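N-terminal acetyltransferase-like protein (Chaetomium thermophilum, PDB 5NNP) is probably the TPR-containing auxiliary subunit of an N-terminal acetyltransferase A complex, the large scaffold on which the catalytic partner is held. Local coordinates at residues Pro323-Tyr333 against Tyr376-Ser387. Residues are numbered along the deposited sequence; the frame is centred on the assembly and turned at random.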
loop_
_atom_site.group_PDB
_atom_site.type_symbol
_atom_site.label_atom_id
_atom_site.label_comp_id
_atom_site.label_asym_id
_atom_site.label_seq_id
_atom_site.Cartn_x
_atom_site.Cartn_y
_atom_site.Cartn_z
ATOM N N PRO A 323 2.625 3.483 28.848
ATOM C CA PRO A 323 2.158 4.781 28.338
ATOM C C PRO A 323 1.162 4.685 27.162
ATOM O O PRO A 323 0.541 5.703 26.856
ATOM C CB PRO A 323 3.457 5.455 27.891
ATOM C CG PRO A 323 4.319 4.304 27.447
ATOM C CD PRO A 323 3.998 3.175 28.400
ATOM N N SER A 324 1.016 3.512 26.530
ATOM C CA SER A 324 0.092 3.356 25.404
ATOM C C SER A 324 -1.296 2.855 25.815
ATOM O O SER A 324 -2.083 2.404 24.979
ATOM C CB SER A 324 0.677 2.390 24.384
ATOM O OG SER A 324 2.009 2.732 24.081
ATOM N N THR A 325 -1.590 2.906 27.108
ATOM C CA THR A 325 -2.847 2.370 27.601
ATOM C C THR A 325 -4.046 3.108 26.987
ATOM O O THR A 325 -4.981 2.492 26.474
ATOM C CB THR A 325 -2.900 2.449 29.134
ATOM O OG1 THR A 325 -1.848 1.633 29.682
ATOM C CG2 THR A 325 -4.250 1.985 29.659
ATOM N N PHE A 326 -4.024 4.435 27.032
ATOM C CA PHE A 326 -5.120 5.189 26.442
ATOM C C PHE A 326 -5.348 4.829 24.961
ATOM O O PHE A 326 -6.483 4.593 24.545
ATOM C CB PHE A 326 -4.885 6.688 26.571
ATOM C CG PHE A 326 -6.018 7.508 26.049
ATOM C CD1 PHE A 326 -7.120 7.782 26.853
ATOM C CD2 PHE A 326 -6.012 7.980 24.748
ATOM C CE1 PHE A 326 -8.182 8.526 26.375
ATOM C CE2 PHE A 326 -7.078 8.729 24.265
ATOM C CZ PHE A 326 -8.161 9.001 25.084
ATOM N N ALA A 327 -4.274 4.777 24.178
ATOM C CA ALA A 327 -4.385 4.514 22.741
ATOM C C ALA A 327 -5.024 3.155 22.454
ATOM O O ALA A 327 -5.671 2.966 21.441
ATOM C CB ALA A 327 -3.027 4.598 22.089
ATOM N N ASN A 328 -4.837 2.224 23.380
ATOM C CA ASN A 328 -5.363 0.879 23.265
ATOM C C ASN A 328 -6.839 0.814 23.667
ATOM O O ASN A 328 -7.520 -0.176 23.406
ATOM C CB ASN A 328 -4.533 -0.073 24.132
ATOM C CG ASN A 328 -4.617 -1.519 23.672
ATOM O OD1 ASN A 328 -4.573 -1.809 22.473
ATOM N ND2 ASN A 328 -4.743 -2.437 24.629
ATOM N N LEU A 329 -7.348 1.880 24.282
ATOM C CA LEU A 329 -8.721 1.856 24.782
ATOM C C LEU A 329 -9.659 2.936 24.215
ATOM O O LEU A 329 -10.881 2.834 24.371
ATOM C CB LEU A 329 -8.709 1.947 26.315
ATOM C CG LEU A 329 -8.070 0.788 27.095
ATOM C CD1 LEU A 329 -7.932 1.131 28.552
ATOM C CD2 LEU A 329 -8.856 -0.513 26.940
ATOM N N LYS A 330 -9.110 3.944 23.539
ATOM C CA LYS A 330 -9.910 5.103 23.111
ATOM C C LYS A 330 -11.044 4.768 22.146
ATOM O O LYS A 330 -11.985 5.550 22.000
ATOM C CB LYS A 330 -9.017 6.162 22.469
ATOM C CG LYS A 330 -8.308 5.718 21.205
ATOM C CD LYS A 330 -7.458 6.844 20.672
ATOM C CE LYS A 330 -7.252 6.729 19.184
ATOM N NZ LYS A 330 -6.468 7.882 18.671
ATOM N N HIS A 331 -10.950 3.617 21.489
ATOM C CA HIS A 331 -12.015 3.133 20.612
ATOM C C HIS A 331 -13.338 2.929 21.358
ATOM O O HIS A 331 -14.401 2.899 20.737
ATOM C CB HIS A 331 -11.606 1.815 19.950
ATOM C CG HIS A 331 -11.450 0.676 20.917
ATOM N ND1 HIS A 331 -10.327 0.508 21.702
ATOM C CD2 HIS A 331 -12.277 -0.350 21.223
ATOM C CE1 HIS A 331 -10.469 -0.574 22.449
ATOM N NE2 HIS A 331 -11.646 -1.111 22.180
ATOM N N LEU A 332 -13.264 2.763 22.678
ATOM C CA LEU A 332 -14.461 2.563 23.508
ATOM C C LEU A 332 -15.197 3.866 23.817
ATOM O O LEU A 332 -16.338 3.849 24.263
ATOM C CB LEU A 332 -14.094 1.888 24.829
ATOM C CG LEU A 332 -13.552 0.463 24.799
ATOM C CD1 LEU A 332 -13.018 0.104 26.165
ATOM C CD2 LEU A 332 -14.634 -0.512 24.380
ATOM N N TYR A 333 -14.536 4.992 23.573
ATOM C CA TYR A 333 -15.051 6.299 23.970
ATOM C C TYR A 333 -16.284 6.734 23.161
ATOM O O TYR A 333 -16.819 7.824 23.380
ATOM C CB TYR A 333 -13.937 7.354 23.858
ATOM C CG TYR A 333 -13.026 7.405 25.065
ATOM C CD1 TYR A 333 -12.655 6.239 25.732
ATOM C CD2 TYR A 333 -12.529 8.616 25.538
ATOM C CE1 TYR A 333 -11.822 6.280 26.845
ATOM C CE2 TYR A 333 -11.692 8.665 26.646
ATOM C CZ TYR A 333 -11.347 7.495 27.295
ATOM O OH TYR A 333 -10.528 7.533 28.398
ATOM N N TYR A 376 -0.809 10.320 33.169
ATOM C CA TYR A 376 -0.660 10.424 31.722
ATOM C C TYR A 376 -1.915 9.985 30.978
ATOM O O TYR A 376 -2.238 10.539 29.922
ATOM C CB TYR A 376 0.525 9.588 31.245
ATOM C CG TYR A 376 0.804 9.733 29.772
ATOM C CD1 TYR A 376 1.129 10.964 29.227
ATOM C CD2 TYR A 376 0.758 8.637 28.926
ATOM C CE1 TYR A 376 1.395 11.100 27.879
ATOM C CE2 TYR A 376 1.017 8.767 27.575
ATOM C CZ TYR A 376 1.335 10.000 27.059
ATOM O OH TYR A 376 1.596 10.133 25.719
ATOM N N TYR A 377 -2.608 8.979 31.514
ATOM C CA TYR A 377 -3.859 8.526 30.907
ATOM C C TYR A 377 -4.885 9.645 30.997
ATOM O O TYR A 377 -5.624 9.922 30.044
ATOM C CB TYR A 377 -4.409 7.266 31.580
ATOM C CG TYR A 377 -5.689 6.756 30.936
ATOM C CD1 TYR A 377 -6.930 7.325 31.238
ATOM C CD2 TYR A 377 -5.660 5.710 30.026
ATOM C CE1 TYR A 377 -8.096 6.857 30.649
ATOM C CE2 TYR A 377 -6.810 5.239 29.436
ATOM C CZ TYR A 377 -8.025 5.814 29.747
ATOM O OH TYR A 377 -9.170 5.328 29.147
ATOM N N LEU A 378 -4.934 10.278 32.160
ATOM C CA LEU A 378 -5.897 11.335 32.373
ATOM C C LEU A 378 -5.566 12.538 31.492
ATOM O O LEU A 378 -6.468 13.231 31.018
ATOM C CB LEU A 378 -5.941 11.722 33.844
ATOM C CG LEU A 378 -6.696 10.718 34.712
ATOM C CD1 LEU A 378 -6.324 10.869 36.175
ATOM C CD2 LEU A 378 -8.196 10.883 34.502
ATOM N N ALA A 379 -4.277 12.771 31.255
ATOM C CA ALA A 379 -3.853 13.900 30.435
ATOM C C ALA A 379 -4.399 13.722 29.036
ATOM O O ALA A 379 -4.921 14.654 28.423
ATOM C CB ALA A 379 -2.354 14.010 30.402
ATOM N N GLN A 380 -4.293 12.496 28.549
ATOM C CA GLN A 380 -4.722 12.181 27.206
ATOM C C GLN A 380 -6.235 12.126 27.092
ATOM O O GLN A 380 -6.794 12.549 26.085
ATOM C CB GLN A 380 -4.093 10.866 26.761
ATOM C CG GLN A 380 -2.651 11.060 26.396
ATOM C CD GLN A 380 -2.027 9.815 25.881
ATOM O OE1 GLN A 380 -1.908 8.815 26.596
ATOM N NE2 GLN A 380 -1.623 9.850 24.626
ATOM N N HIS A 381 -6.886 11.610 28.129
ATOM C CA HIS A 381 -8.345 11.575 28.182
ATOM C C HIS A 381 -8.923 12.950 27.882
ATOM O O HIS A 381 -9.757 13.112 26.998
ATOM C CB HIS A 381 -8.821 11.095 29.559
ATOM C CG HIS A 381 -10.311 11.008 29.702
ATOM N ND1 HIS A 381 -11.013 9.834 29.506
ATOM C CD2 HIS A 381 -11.231 11.942 30.046
ATOM C CE1 HIS A 381 -12.298 10.054 29.712
ATOM N NE2 HIS A 381 -12.457 11.324 30.038
ATOM N N TYR A 382 -8.455 13.943 28.622
ATOM C CA TYR A 382 -9.003 15.276 28.528
ATOM C C TYR A 382 -8.410 16.078 27.379
ATOM O O TYR A 382 -8.795 17.220 27.143
ATOM C CB TYR A 382 -8.803 15.984 29.854
ATOM C CG TYR A 382 -9.689 15.395 30.908
ATOM C CD1 TYR A 382 -11.063 15.642 30.902
ATOM C CD2 TYR A 382 -9.173 14.577 31.893
ATOM C CE1 TYR A 382 -11.893 15.099 31.861
ATOM C CE2 TYR A 382 -9.991 14.030 32.855
ATOM C CZ TYR A 382 -11.353 14.291 32.834
ATOM O OH TYR A 382 -12.166 13.743 33.794
ATOM N N ASN A 383 -7.485 15.465 26.649
ATOM C CA ASN A 383 -6.985 16.062 25.422
ATOM C C ASN A 383 -7.766 15.528 24.216
ATOM O O ASN A 383 -7.854 16.170 23.168
ATOM C CB ASN A 383 -5.500 15.777 25.268
ATOM C CG ASN A 383 -4.845 16.668 24.244
ATOM O OD1 ASN A 383 -5.292 17.798 24.003
ATOM N ND2 ASN A 383 -3.782 16.166 23.624
ATOM N N TYR A 384 -8.348 14.348 24.388
ATOM C CA TYR A 384 -9.088 13.677 23.330
ATOM C C TYR A 384 -10.375 14.445 22.992
ATOM O O TYR A 384 -11.068 14.955 23.878
ATOM C CB TYR A 384 -9.400 12.236 23.752
ATOM C CG TYR A 384 -9.830 11.337 22.623
ATOM C CD1 TYR A 384 -8.985 11.084 21.554
ATOM C CD2 TYR A 384 -11.070 10.724 22.634
ATOM C CE1 TYR A 384 -9.370 10.255 20.517
ATOM C CE2 TYR A 384 -11.460 9.893 21.606
ATOM C CZ TYR A 384 -10.606 9.664 20.550
ATOM O OH TYR A 384 -10.989 8.838 19.524
ATOM N N TYR A 385 -10.695 14.527 21.706
ATOM C CA TYR A 385 -11.750 15.420 21.257
ATOM C C TYR A 385 -13.128 14.966 21.737
ATOM O O TYR A 385 -14.080 15.749 21.789
ATOM C CB TYR A 385 -11.720 15.531 19.731
ATOM C CG TYR A 385 -12.245 14.314 19.007
ATOM C CD1 TYR A 385 -11.405 13.254 18.687
ATOM C CD2 TYR A 385 -13.587 14.231 18.632
ATOM C CE1 TYR A 385 -11.890 12.141 18.019
ATOM C CE2 TYR A 385 -14.085 13.123 17.965
ATOM C CZ TYR A 385 -13.233 12.082 17.661
ATOM O OH TYR A 385 -13.727 10.979 17.000
ATOM N N MET A 386 -13.224 13.698 22.102
ATOM C CA MET A 386 -14.491 13.134 22.534
ATOM C C MET A 386 -14.776 13.466 23.988
ATOM O O MET A 386 -15.920 13.418 24.434
ATOM C CB MET A 386 -14.496 11.620 22.324
ATOM C CG MET A 386 -14.252 11.207 20.879
ATOM S SD MET A 386 -15.390 9.925 20.339
ATOM C CE MET A 386 -16.951 10.656 20.839
ATOM N N SER A 387 -13.728 13.807 24.723
ATOM C CA SER A 387 -13.866 14.165 26.130
ATOM C C SER A 387 -13.004 15.373 26.483
ATOM O O SER A 387 -12.525 15.498 27.607
ATOM C CB SER A 387 -13.493 12.975 27.012
ATOM O OG SER A 387 -12.372 12.286 26.484
HETATM O O HOH W 1 -1.753 6.118 25.250
#
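F326, on the short helix 325-329, and Y333 meet the end of helix 369-381 and the turn that follows in the TPR-type helical array, building an aromatic cluster with Y377, H381 and Y384. The axes of the short segments 325-329 and 376-381 approach to 9.8 Å, with their directions 48° apart. Having CG anti to the backbone N (chi1 -177°) carries the F326 side chain toward 376-387. Its CB lies 3.7 Å from Q380 OE1. Further out, CG and CD2 sit beneath Q380 CB, which covers one ring face in a CH-pi contact. CD1 lies over the face of Y377, 3.6 Å from its CZ, as part of an edge-to-face pair with planes at 69°. Beyond it, CE1 approaches H381 CA at 3.5 Å, while CE2 and CZ turn the far edge toward the face of Y384. An alanine here would probably leave a gap between Y377 and Y384 and strip Q380 CB of the ring it covers. A water bridges the segments near F326 CB, bonded to P323 O, A327 N and Q380 OE1. Further along 323-333, the extended K330 chain crosses Y384 at about a right angle, with CD against CE1. L342 of helix 336-352 packs against both Y333 and Y377, and S324 and H331 touch the chain of another protein. The polar core of the cluster is the Y333 hydroxyl: OH is hydrogen-bonded to Y377 OH at 2.7 Å and, in the plane of the imidazole, to H381 ND1 at 2.6 Å.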